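Local coordinates for protein cyclopenase asqI (Emericella nidulans, PDB 5YY3) that converts 4'-methoxycyclopenin into 4'-methoxyviridicatin as a zinc-dependent cyclopenase of aspoquinolone biosynthesis, releasing methyl isocyanate, at residues A[174-180]-A[455-461]; A[157-161]-A[253-257]; A[141-147]-A[382-386]. All blocks are in the same frame, centred on the assembly; numbering follows the deposited sequence.

Interaction 1. Residues A[174-180]-A[455-461]; sequences SYWRDDY and FMESKAK
Tyr180 and Glu457 meet where the turn after helix 174-177 passes into helix 180-193. Glu457 OE2 takes two donors: the backbone N of Tyr180 at 3.0 Å through its anti lone pair, nearly straight at 166°, and Lys461 NZ at 2.8 Å through its syn lone pair. Lys461, bent at chi2 (67°), also reaches Asp179 OD2 at 3.0 Å, approaching from above the carboxylate plane. This shared ammonium, which also pairs with Asp181, probably offsets the closeness of the carboxylates of Asp179 and Glu457, which lie side by side. Asp179 N-caps helix 180-193 by bonding Leu182 N through OD1, and Glu457 OE1 is held by the hydroxyl of Tyr541. Apolar packing continues on the buried side at Tyr175, whose CB lies 3.8 Å from Ala460 CB, with a CA-H...O contact to Ser458 O.

Packing is less enclosed at Phe455, which is partly exposed and flanked by Asn156 of a second subunit. Its edge meets the face of Tyr180 in a T-shaped pair, CD2 being 3.7 Å from Tyr180 CD1. The contact thus joins the start of zinc-ligand helix 180-193 to the loop between strands 443-449 and 461-475, while Tyr175 reaches Glu228 on helix 210-231.

Interaction 2. Residues A[157-161]-A[253-257]; sequences VAGEI and PISSL
Ser256 OG donates a weak hydrogen bond to Ala158 O at 3.0 Å. One residue back in 253-257 and one on in 157-161, Ser255 OG donates to Gly159 O, but the modelled separation is very short and its exact length is doubtful. Two consecutive serine hydroxyls therefore address two consecutive carbonyl oxygens, the pairing running in opposite directions along the two segments. The Ser256 hydroxyl stands beside its own backbone N (chi1 -40°), which turns it onto the opposing main chain.

Apolar touches flank these bonds. Ala158 CB rests on Ser255 CB at 3.7 Å, and the CG2 branch of Ile254 packs against Glu160 CB at 3.8 Å. Glu160 is extended beyond CG, with chi1 at -177°, and carries its carboxylate away from Ile254 to a salt bridge with Lys459. At the other segment, Leu257 N bonds to Ile254 O at 2.6 Å, closing the turn that presents the serines.

A second subunit covers this site, its Pro450 packing on Ala158 and Ser255, and Val157 N bonds to Asn454 of that subunit. Both segments are loops of the hemocyanin-type copper-domain region: 157-161 runs between helices 129-133 and 174-177, and 253-257 between helices 210-231 and 288-304.

Interaction 3. Residues A[141-147]-A[382-386]; sequences LKNHPFF and ISNFG
Phe146 and Phe385 bring the two backbones no nearer than 8.8 Å between CA atoms, so the gap is bridged by side chains. Residues 141-147 form two short 3-10 turns, 141-143 and 145-146, with His144 N bonded to Leu141 O and Phe147 N to His144 O. The facing segment has no regular structure; it makes an inverse gamma turn centred on Asn384 and leaves through Gly386, whose phi is positive.

Phe385, its CG anti to the backbone N (chi1 180°), points toward 141-147 and is met there by four side chains. Phe146 sends its edge to the face of this ring in a T-shaped pair, with planes at 60° and CD2 poised over the ring centre, 3.6 Å from Phe385 CG. Phe146 CB adds a CH-pi contact to the same ring, 4.2 Å from its centroid. Phe147 CE1 comes to the Phe385 rim near the ring plane, 3.8 Å from CZ, and Leu141 CD1 touches CE2 at 3.7 Å. The imidazole of His144 lies between Pro145 CD over one face and Phe385 CD2 over the other. Ser383 CB touches the far end of the Phe146 ring, 3.9 Å from CZ.

His144, Phe146 and Phe385 thus form an aromatic cluster between two loops of the hemocyanin-type copper-domain region, the Phe385 side chain about 10 Å from that of zinc ligand His190. No hydrogen bond crosses between the segments; adhesion is apolar and aromatic. His144 ND1 accepts from Phe146 N at 3.0 Å, close to the ring plane and nearly straight at 171°. This helps fix the rotation of the imidazole and is consistent with a neutral ring whose proton sits on NE2.

The three contacts cluster on one side of the chain's centre, with centres 11 Å (interactions 1 and 2), 14 Å (2 and 3) and 15 Å (1 and 3) apart. Along the chain their segments run 141-147, 157-161, 174-180, 253-257, 382-386 and 455-461, so interaction 2 falls within the span of interaction 3, whereas interaction 1 interleaves with both. Interactions 2 and 3 stay within the helical copper-domain region; interaction 1 ties it to the Ig-like region at the start of helix 180-193, which carries zinc ligands His186 and His190. Met456 of interaction 1 touches Phe147 of interaction 3, and Leu257 of interaction 2 packs against Phe385. Interactions 1 and 2 also touch a second subunit.

Interaction 1. Residues A[174-180]-A[455-461]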
loop_
_atom_site.group_PDB
_atom_site.type_symbol
_atom_site.label_atom_id
_atom_site.label_comp_id
_atom_site.label_asym_id
_atom_site.label_seq_id
_atom_site.Cartn_x
_atom_site.Cartn_y
_atom_site.Cartn_z
ATOM N N SER A 174 -3.502 7.821 -14.444
ATOM C CA SER A 174 -4.652 8.457 -15.056
ATOM C C SER A 174 -4.410 9.938 -15.413
ATOM O O SER A 174 -4.875 10.404 -16.450
ATOM C CB SER A 174 -5.858 8.262 -14.103
ATOM O OG SER A 174 -6.663 9.412 -14.016
ATOM N N TYR A 175 -3.673 10.670 -14.577
ATOM C CA TYR A 175 -3.401 12.098 -14.852
ATOM C C TYR A 175 -2.668 12.280 -16.187
ATOM O O TYR A 175 -2.875 13.248 -16.928
ATOM C CB TYR A 175 -2.575 12.751 -13.720
ATOM C CG TYR A 175 -1.129 12.285 -13.663
ATOM C CD1 TYR A 175 -0.765 11.158 -12.923
ATOM C CD2 TYR A 175 -0.129 12.968 -14.354
ATOM C CE1 TYR A 175 0.553 10.725 -12.880
ATOM C CE2 TYR A 175 1.181 12.539 -14.327
ATOM C CZ TYR A 175 1.525 11.420 -13.584
ATOM O OH TYR A 175 2.843 10.995 -13.559
ATOM N N TRP A 176 -1.812 11.319 -16.490
ATOM C CA TRP A 176 -1.018 11.353 -17.692
ATOM C C TRP A 176 -1.858 10.884 -18.885
ATOM O O TRP A 176 -1.852 11.517 -19.938
ATOM C CB TRP A 176 0.211 10.473 -17.497
ATOM C CG TRP A 176 1.397 10.760 -18.343
ATOM C CD1 TRP A 176 2.422 11.595 -18.040
ATOM C CD2 TRP A 176 1.733 10.142 -19.603
ATOM N NE1 TRP A 176 3.371 11.558 -19.038
ATOM C CE2 TRP A 176 2.972 10.676 -20.003
ATOM C CE3 TRP A 176 1.104 9.197 -20.417
ATOM C CZ2 TRP A 176 3.597 10.299 -21.198
ATOM C CZ3 TRP A 176 1.729 8.826 -21.614
ATOM C CH2 TRP A 176 2.957 9.382 -21.990
ATOM N N ARG A 177 -2.591 9.788 -18.725
ATOM C CA ARG A 177 -3.391 9.266 -19.847
ATOM C C ARG A 177 -4.588 10.156 -20.193
ATOM O O ARG A 177 -4.986 10.241 -21.364
ATOM C CB ARG A 177 -3.872 7.852 -19.547
ATOM C CG ARG A 177 -2.744 6.825 -19.336
ATOM C CD ARG A 177 -3.323 5.407 -19.249
ATOM N NE ARG A 177 -4.424 5.365 -18.290
ATOM C CZ ARG A 177 -4.345 4.847 -17.063
ATOM N NH1 ARG A 177 -3.225 4.280 -16.628
ATOM N NH2 ARG A 177 -5.399 4.887 -16.270
ATOM N N ASP A 178 -5.159 10.826 -19.190
ATOM C CA ASP A 178 -6.298 11.715 -19.424
ATOM C C ASP A 178 -5.873 13.133 -19.754
ATOM O O ASP A 178 -6.721 14.015 -19.892
ATOM C CB ASP A 178 -7.211 11.779 -18.205
ATOM C CG ASP A 178 -8.011 10.527 -18.007
ATOM O OD1 ASP A 178 -8.498 9.967 -18.991
ATOM O OD2 ASP A 178 -8.179 10.113 -16.841
ATOM N N ASP A 179 -4.574 13.379 -19.833
ATOM C CA ASP A 179 -4.126 14.738 -20.093
ATOM C C ASP A 179 -4.777 15.273 -21.372
ATOM O O ASP A 179 -4.694 14.649 -22.436
ATOM C CB ASP A 179 -2.610 14.803 -20.186
ATOM C CG ASP A 179 -2.114 16.202 -20.436
ATOM O OD1 ASP A 179 -2.219 16.664 -21.588
ATOM O OD2 ASP A 179 -1.620 16.846 -19.484
ATOM N N TYR A 180 -5.442 16.418 -21.243
ATOM C CA TYR A 180 -6.166 17.011 -22.358
ATOM C C TYR A 180 -5.264 17.214 -23.565
ATOM O O TYR A 180 -5.660 16.945 -24.692
ATOM C CB TYR A 180 -6.790 18.373 -21.986
ATOM C CG TYR A 180 -7.387 19.016 -23.217
ATOM C CD1 TYR A 180 -8.603 18.563 -23.733
ATOM C CD2 TYR A 180 -6.695 20.000 -23.930
ATOM C CE1 TYR A 180 -9.140 19.102 -24.888
ATOM C CE2 TYR A 180 -7.227 20.545 -25.091
ATOM C CZ TYR A 180 -8.452 20.081 -25.563
ATOM O OH TYR A 180 -9.001 20.603 -26.701
ATOM N N PHE A 455 -12.183 19.745 -18.836
ATOM C CA PHE A 455 -11.413 19.254 -19.978
ATOM C C PHE A 455 -11.110 17.747 -19.880
ATOM O O PHE A 455 -10.124 17.266 -20.457
ATOM C CB PHE A 455 -10.094 20.017 -20.112
ATOM C CG PHE A 455 -10.225 21.400 -20.710
ATOM C CD1 PHE A 455 -10.575 22.485 -19.923
ATOM C CD2 PHE A 455 -9.973 21.614 -22.061
ATOM C CE1 PHE A 455 -10.679 23.766 -20.476
ATOM C CE2 PHE A 455 -10.072 22.893 -22.613
ATOM C CZ PHE A 455 -10.427 23.966 -21.815
ATOM N N MET A 456 -11.947 17.018 -19.139
ATOM C CA MET A 456 -11.858 15.553 -19.020
ATOM C C MET A 456 -10.535 15.019 -18.464
ATOM O O MET A 456 -10.091 13.946 -18.854
ATOM C CB MET A 456 -12.132 14.896 -20.378
ATOM C CG MET A 456 -13.507 15.258 -20.947
ATOM S SD MET A 456 -14.831 14.921 -19.764
ATOM C CE MET A 456 -15.989 16.256 -20.073
ATOM N N GLU A 457 -9.922 15.747 -17.537
ATOM C CA GLU A 457 -8.678 15.297 -16.907
ATOM C C GLU A 457 -8.952 14.696 -15.531
ATOM O O GLU A 457 -10.004 14.930 -14.940
ATOM C CB GLU A 457 -7.681 16.453 -16.790
ATOM C CG GLU A 457 -7.299 17.064 -18.126
ATOM C CD GLU A 457 -6.254 18.157 -17.993
ATOM O OE1 GLU A 457 -6.317 18.951 -17.038
ATOM O OE2 GLU A 457 -5.365 18.228 -18.855
ATOM N N SER A 458 -8.011 13.908 -15.022
ATOM C CA SER A 458 -8.198 13.304 -13.705
ATOM C C SER A 458 -6.918 13.304 -12.892
ATOM O O SER A 458 -5.822 13.273 -13.456
ATOM C CB SER A 458 -8.735 11.880 -13.841
ATOM O OG SER A 458 -7.906 11.102 -14.693
ATOM N N LYS A 459 -7.087 13.381 -11.568
ATOM C CA LYS A 459 -6.033 13.173 -10.570
ATOM C C LYS A 459 -4.993 14.300 -10.481
ATOM O O LYS A 459 -4.608 14.685 -9.385
ATOM C CB LYS A 459 -5.334 11.825 -10.816
ATOM C CG LYS A 459 -6.239 10.606 -10.544
ATOM C CD LYS A 459 -5.419 9.390 -10.077
ATOM C CE LYS A 459 -6.302 8.179 -9.771
ATOM N NZ LYS A 459 -7.147 7.757 -10.945
ATOM N N ALA A 460 -4.544 14.818 -11.622
ATOM C CA ALA A 460 -3.585 15.928 -11.652
ATOM C C ALA A 460 -3.422 16.486 -13.068
ATOM O O ALA A 460 -3.879 15.885 -14.041
ATOM C CB ALA A 460 -2.223 15.487 -11.110
ATOM N N LYS A 461 -2.798 17.656 -13.155
ATOM C CA LYS A 461 -2.308 18.207 -14.410
ATOM C C LYS A 461 -0.804 18.385 -14.275
ATOM O O LYS A 461 -0.360 19.244 -13.514
ATOM C CB LYS A 461 -2.966 19.551 -14.741
ATOM C CG LYS A 461 -2.438 20.206 -16.025
ATOM C CD LYS A 461 -2.831 19.383 -17.255
ATOM C CE LYS A 461 -2.371 20.023 -18.552
ATOM N NZ LYS A 461 -3.044 19.417 -19.743
HETATM O O HOH W 1 -8.556 14.978 -21.360
#

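Interaction 2. Residues A[157-161]-A[253-257]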
loop_
_atom_site.group_PDB
_atom_site.type_symbol
_atom_site.label_atom_id
_atom_site.label_comp_id
_atom_site.label_asym_id
_atom_site.label_seq_id
_atom_site.Cartn_x
_atom_site.Cartn_y
_atom_site.Cartn_z
ATOM N N VAL A 157 -21.176 18.631 -12.349
ATOM C CA VAL A 157 -19.909 18.196 -12.900
ATOM C C VAL A 157 -19.417 16.993 -12.113
ATOM O O VAL A 157 -19.072 17.099 -10.933
ATOM C CB VAL A 157 -18.866 19.323 -12.884
ATOM C CG1 VAL A 157 -17.603 18.899 -13.638
ATOM C CG2 VAL A 157 -19.460 20.595 -13.486
ATOM N N ALA A 158 -19.405 15.843 -12.770
ATOM C CA ALA A 158 -18.990 14.603 -12.132
ATOM C C ALA A 158 -17.481 14.493 -12.134
ATOM O O ALA A 158 -16.845 14.637 -13.165
ATOM C CB ALA A 158 -19.609 13.404 -12.840
ATOM N N GLY A 159 -16.903 14.251 -10.970
ATOM C CA GLY A 159 -15.469 14.043 -10.902
ATOM C C GLY A 159 -15.181 12.559 -10.963
ATOM O O GLY A 159 -16.079 11.756 -11.206
ATOM N N GLU A 160 -13.927 12.201 -10.736
ATOM C CA GLU A 160 -13.481 10.823 -10.805
ATOM C C GLU A 160 -13.730 10.115 -9.475
ATOM O O GLU A 160 -13.678 10.731 -8.418
ATOM C CB GLU A 160 -11.991 10.791 -11.165
ATOM C CG GLU A 160 -11.389 9.416 -11.339
ATOM C CD GLU A 160 -9.879 9.445 -11.209
ATOM O OE1 GLU A 160 -9.362 10.254 -10.398
ATOM O OE2 GLU A 160 -9.217 8.660 -11.919
ATOM N N ILE A 161 -14.009 8.817 -9.524
ATOM C CA ILE A 161 -14.114 8.030 -8.306
ATOM C C ILE A 161 -12.706 7.582 -7.873
ATOM O O ILE A 161 -12.182 6.613 -8.435
ATOM C CB ILE A 161 -15.064 6.822 -8.526
ATOM C CG1 ILE A 161 -16.444 7.312 -8.971
ATOM C CG2 ILE A 161 -15.225 5.977 -7.264
ATOM C CD1 ILE A 161 -17.524 6.222 -8.996
ATOM N N PRO A 253 -14.047 4.978 -18.023
ATOM C CA PRO A 253 -13.734 6.348 -18.457
ATOM C C PRO A 253 -14.045 7.354 -17.337
ATOM O O PRO A 253 -14.901 7.031 -16.508
ATOM C CB PRO A 253 -14.648 6.555 -19.678
ATOM C CG PRO A 253 -15.045 5.203 -20.111
ATOM C CD PRO A 253 -15.052 4.342 -18.886
ATOM N N ILE A 254 -13.372 8.507 -17.287
ATOM C CA ILE A 254 -13.688 9.484 -16.234
ATOM C C ILE A 254 -15.144 9.870 -16.319
ATOM O O ILE A 254 -15.678 10.080 -17.417
ATOM C CB ILE A 254 -12.893 10.785 -16.294
ATOM C CG1 ILE A 254 -11.587 10.612 -17.024
ATOM C CG2 ILE A 254 -12.665 11.331 -14.881
ATOM C CD1 ILE A 254 -10.825 11.857 -16.958
ATOM N N SER A 255 -15.756 9.995 -15.146
ATOM C CA SER A 255 -17.205 9.951 -15.005
ATOM C C SER A 255 -17.941 10.829 -16.022
ATOM O O SER A 255 -19.014 10.476 -16.486
ATOM C CB SER A 255 -17.567 10.350 -13.588
ATOM O OG SER A 255 -16.525 9.926 -12.720
ATOM N N SER A 256 -17.349 11.949 -16.397
ATOM C CA SER A 256 -18.001 12.843 -17.343
ATOM C C SER A 256 -18.184 12.170 -18.717
ATOM O O SER A 256 -19.134 12.465 -19.433
ATOM C CB SER A 256 -17.201 14.148 -17.455
ATOM O OG SER A 256 -16.716 14.573 -16.173
ATOM N N LEU A 257 -17.298 11.232 -19.056
ATOM C CA LEU A 257 -17.295 10.567 -20.359
ATOM C C LEU A 257 -18.118 9.288 -20.378
ATOM O O LEU A 257 -18.382 8.735 -21.449
ATOM C CB LEU A 257 -15.862 10.220 -20.788
ATOM C CG LEU A 257 -14.855 11.338 -21.056
ATOM C CD1 LEU A 257 -13.492 10.739 -21.337
ATOM C CD2 LEU A 257 -15.300 12.199 -22.214
#

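Interaction 3. Residues A[141-147]-A[382-386]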
loop_
_atom_site.group_PDB
_atom_site.type_symbol
_atom_site.label_atom_id
_atom_site.label_comp_id
_atom_site.label_asym_id
_atom_site.label_seq_id
_atom_site.Cartn_x
_atom_site.Cartn_y
_atom_site.Cartn_z
ATOM N N LEU A 141 -10.218 19.392 -29.561
ATOM C CA LEU A 141 -10.892 18.201 -29.056
ATOM C C LEU A 141 -11.981 18.589 -28.066
ATOM O O LEU A 141 -12.964 17.864 -27.902
ATOM C CB LEU A 141 -9.899 17.245 -28.388
ATOM C CG LEU A 141 -10.483 16.032 -27.642
ATOM C CD1 LEU A 141 -11.120 15.095 -28.619
ATOM C CD2 LEU A 141 -9.407 15.305 -26.818
ATOM N N LYS A 142 -11.809 19.746 -27.423
ATOM C CA LYS A 142 -12.754 20.198 -26.421
ATOM C C LYS A 142 -14.145 20.424 -27.010
ATOM O O LYS A 142 -15.135 20.374 -26.294
ATOM C CB LYS A 142 -12.277 21.478 -25.744
ATOM C CG LYS A 142 -12.966 21.632 -24.380
ATOM C CD LYS A 142 -13.212 23.076 -23.943
ATOM C CE LYS A 142 -14.199 23.147 -22.751
ATOM N NZ LYS A 142 -15.182 22.025 -22.782
ATOM N N ASN A 143 -14.226 20.677 -28.311
ATOM C CA ASN A 143 -15.519 20.897 -28.943
ATOM C C ASN A 143 -16.285 19.611 -29.226
ATOM O O ASN A 143 -17.468 19.670 -29.554
ATOM C CB ASN A 143 -15.366 21.686 -30.256
ATOM C CG ASN A 143 -15.011 23.144 -30.033
ATOM O OD1 ASN A 143 -14.685 23.557 -28.919
ATOM N ND2 ASN A 143 -15.107 23.942 -31.097
ATOM N N HIS A 144 -15.617 18.465 -29.104
ATOM C CA HIS A 144 -16.225 17.186 -29.421
ATOM C C HIS A 144 -17.450 16.968 -28.540
ATOM O O HIS A 144 -17.439 17.336 -27.360
ATOM C CB HIS A 144 -15.204 16.063 -29.236
ATOM C CG HIS A 144 -15.665 14.736 -29.749
ATOM N ND1 HIS A 144 -16.604 13.966 -29.094
ATOM C CD2 HIS A 144 -15.317 14.040 -30.859
ATOM C CE1 HIS A 144 -16.813 12.852 -29.777
ATOM N NE2 HIS A 144 -16.046 12.873 -30.854
ATOM N N PRO A 145 -18.523 16.402 -29.122
ATOM C CA PRO A 145 -19.777 16.127 -28.404
ATOM C C PRO A 145 -19.601 15.432 -27.049
ATOM O O PRO A 145 -20.415 15.655 -26.153
ATOM C CB PRO A 145 -20.536 15.210 -29.373
ATOM C CG PRO A 145 -20.087 15.648 -30.718
ATOM C CD PRO A 145 -18.639 16.088 -30.562
ATOM N N PHE A 146 -18.569 14.602 -26.902
ATOM C CA PHE A 146 -18.371 13.853 -25.658
ATOM C C PHE A 146 -17.965 14.768 -24.494
ATOM O O PHE A 146 -18.104 14.399 -23.330
ATOM C CB PHE A 146 -17.315 12.755 -25.835
ATOM C CG PHE A 146 -17.771 11.582 -26.665
ATOM C CD1 PHE A 146 -18.997 11.582 -27.302
ATOM C CD2 PHE A 146 -16.960 10.467 -26.795
ATOM C CE1 PHE A 146 -19.404 10.494 -28.062
ATOM C CE2 PHE A 146 -17.354 9.385 -27.547
ATOM C CZ PHE A 146 -18.582 9.396 -28.184
ATOM N N PHE A 147 -17.465 15.955 -24.820
ATOM C CA PHE A 147 -17.108 16.953 -23.817
ATOM C C PHE A 147 -18.312 17.729 -23.298
ATOM O O PHE A 147 -18.151 18.778 -22.683
ATOM C CB PHE A 147 -16.079 17.938 -24.383
ATOM C CG PHE A 147 -14.655 17.464 -24.264
ATOM C CD1 PHE A 147 -14.186 16.427 -25.050
ATOM C CD2 PHE A 147 -13.794 18.048 -23.360
ATOM C CE1 PHE A 147 -12.882 15.987 -24.935
ATOM C CE2 PHE A 147 -12.493 17.621 -23.253
ATOM C CZ PHE A 147 -12.037 16.585 -24.033
ATOM N N ILE A 382 -19.848 3.759 -32.581
ATOM C CA ILE A 382 -18.589 3.731 -31.839
ATOM C C ILE A 382 -17.592 4.712 -32.407
ATOM O O ILE A 382 -17.204 4.618 -33.566
ATOM C CB ILE A 382 -17.931 2.360 -31.860
ATOM C CG1 ILE A 382 -18.861 1.304 -31.279
ATOM C CG2 ILE A 382 -16.612 2.397 -31.110
ATOM C CD1 ILE A 382 -18.366 -0.081 -31.550
ATOM N N SER A 383 -17.171 5.635 -31.558
ATOM C CA SER A 383 -16.233 6.670 -31.922
ATOM C C SER A 383 -14.803 6.280 -31.597
ATOM O O SER A 383 -14.520 5.746 -30.523
ATOM C CB SER A 383 -16.591 7.964 -31.201
ATOM O OG SER A 383 -15.566 8.926 -31.363
ATOM N N ASN A 384 -13.899 6.531 -32.536
ATOM C CA ASN A 384 -12.486 6.496 -32.218
ATOM C C ASN A 384 -12.187 7.693 -31.339
ATOM O O ASN A 384 -11.860 8.775 -31.829
ATOM C CB ASN A 384 -11.614 6.531 -33.467
ATOM C CG ASN A 384 -10.130 6.484 -33.137
ATOM O OD1 ASN A 384 -9.746 6.253 -31.982
ATOM N ND2 ASN A 384 -9.279 6.697 -34.153
ATOM N N PHE A 385 -12.310 7.490 -30.039
ATOM C CA PHE A 385 -12.155 8.567 -29.084
ATOM C C PHE A 385 -11.475 8.026 -27.842
ATOM O O PHE A 385 -11.850 6.965 -27.333
ATOM C CB PHE A 385 -13.518 9.174 -28.738
ATOM C CG PHE A 385 -13.466 10.303 -27.742
ATOM C CD1 PHE A 385 -13.366 10.050 -26.376
ATOM C CD2 PHE A 385 -13.553 11.617 -28.173
ATOM C CE1 PHE A 385 -13.328 11.085 -25.455
ATOM C CE2 PHE A 385 -13.524 12.665 -27.267
ATOM C CZ PHE A 385 -13.408 12.399 -25.898
ATOM N N GLY A 386 -10.467 8.752 -27.375
ATOM C CA GLY A 386 -9.923 8.539 -26.046
ATOM C C GLY A 386 -9.071 7.306 -25.874
ATOM O O GLY A 386 -8.930 6.810 -24.757
#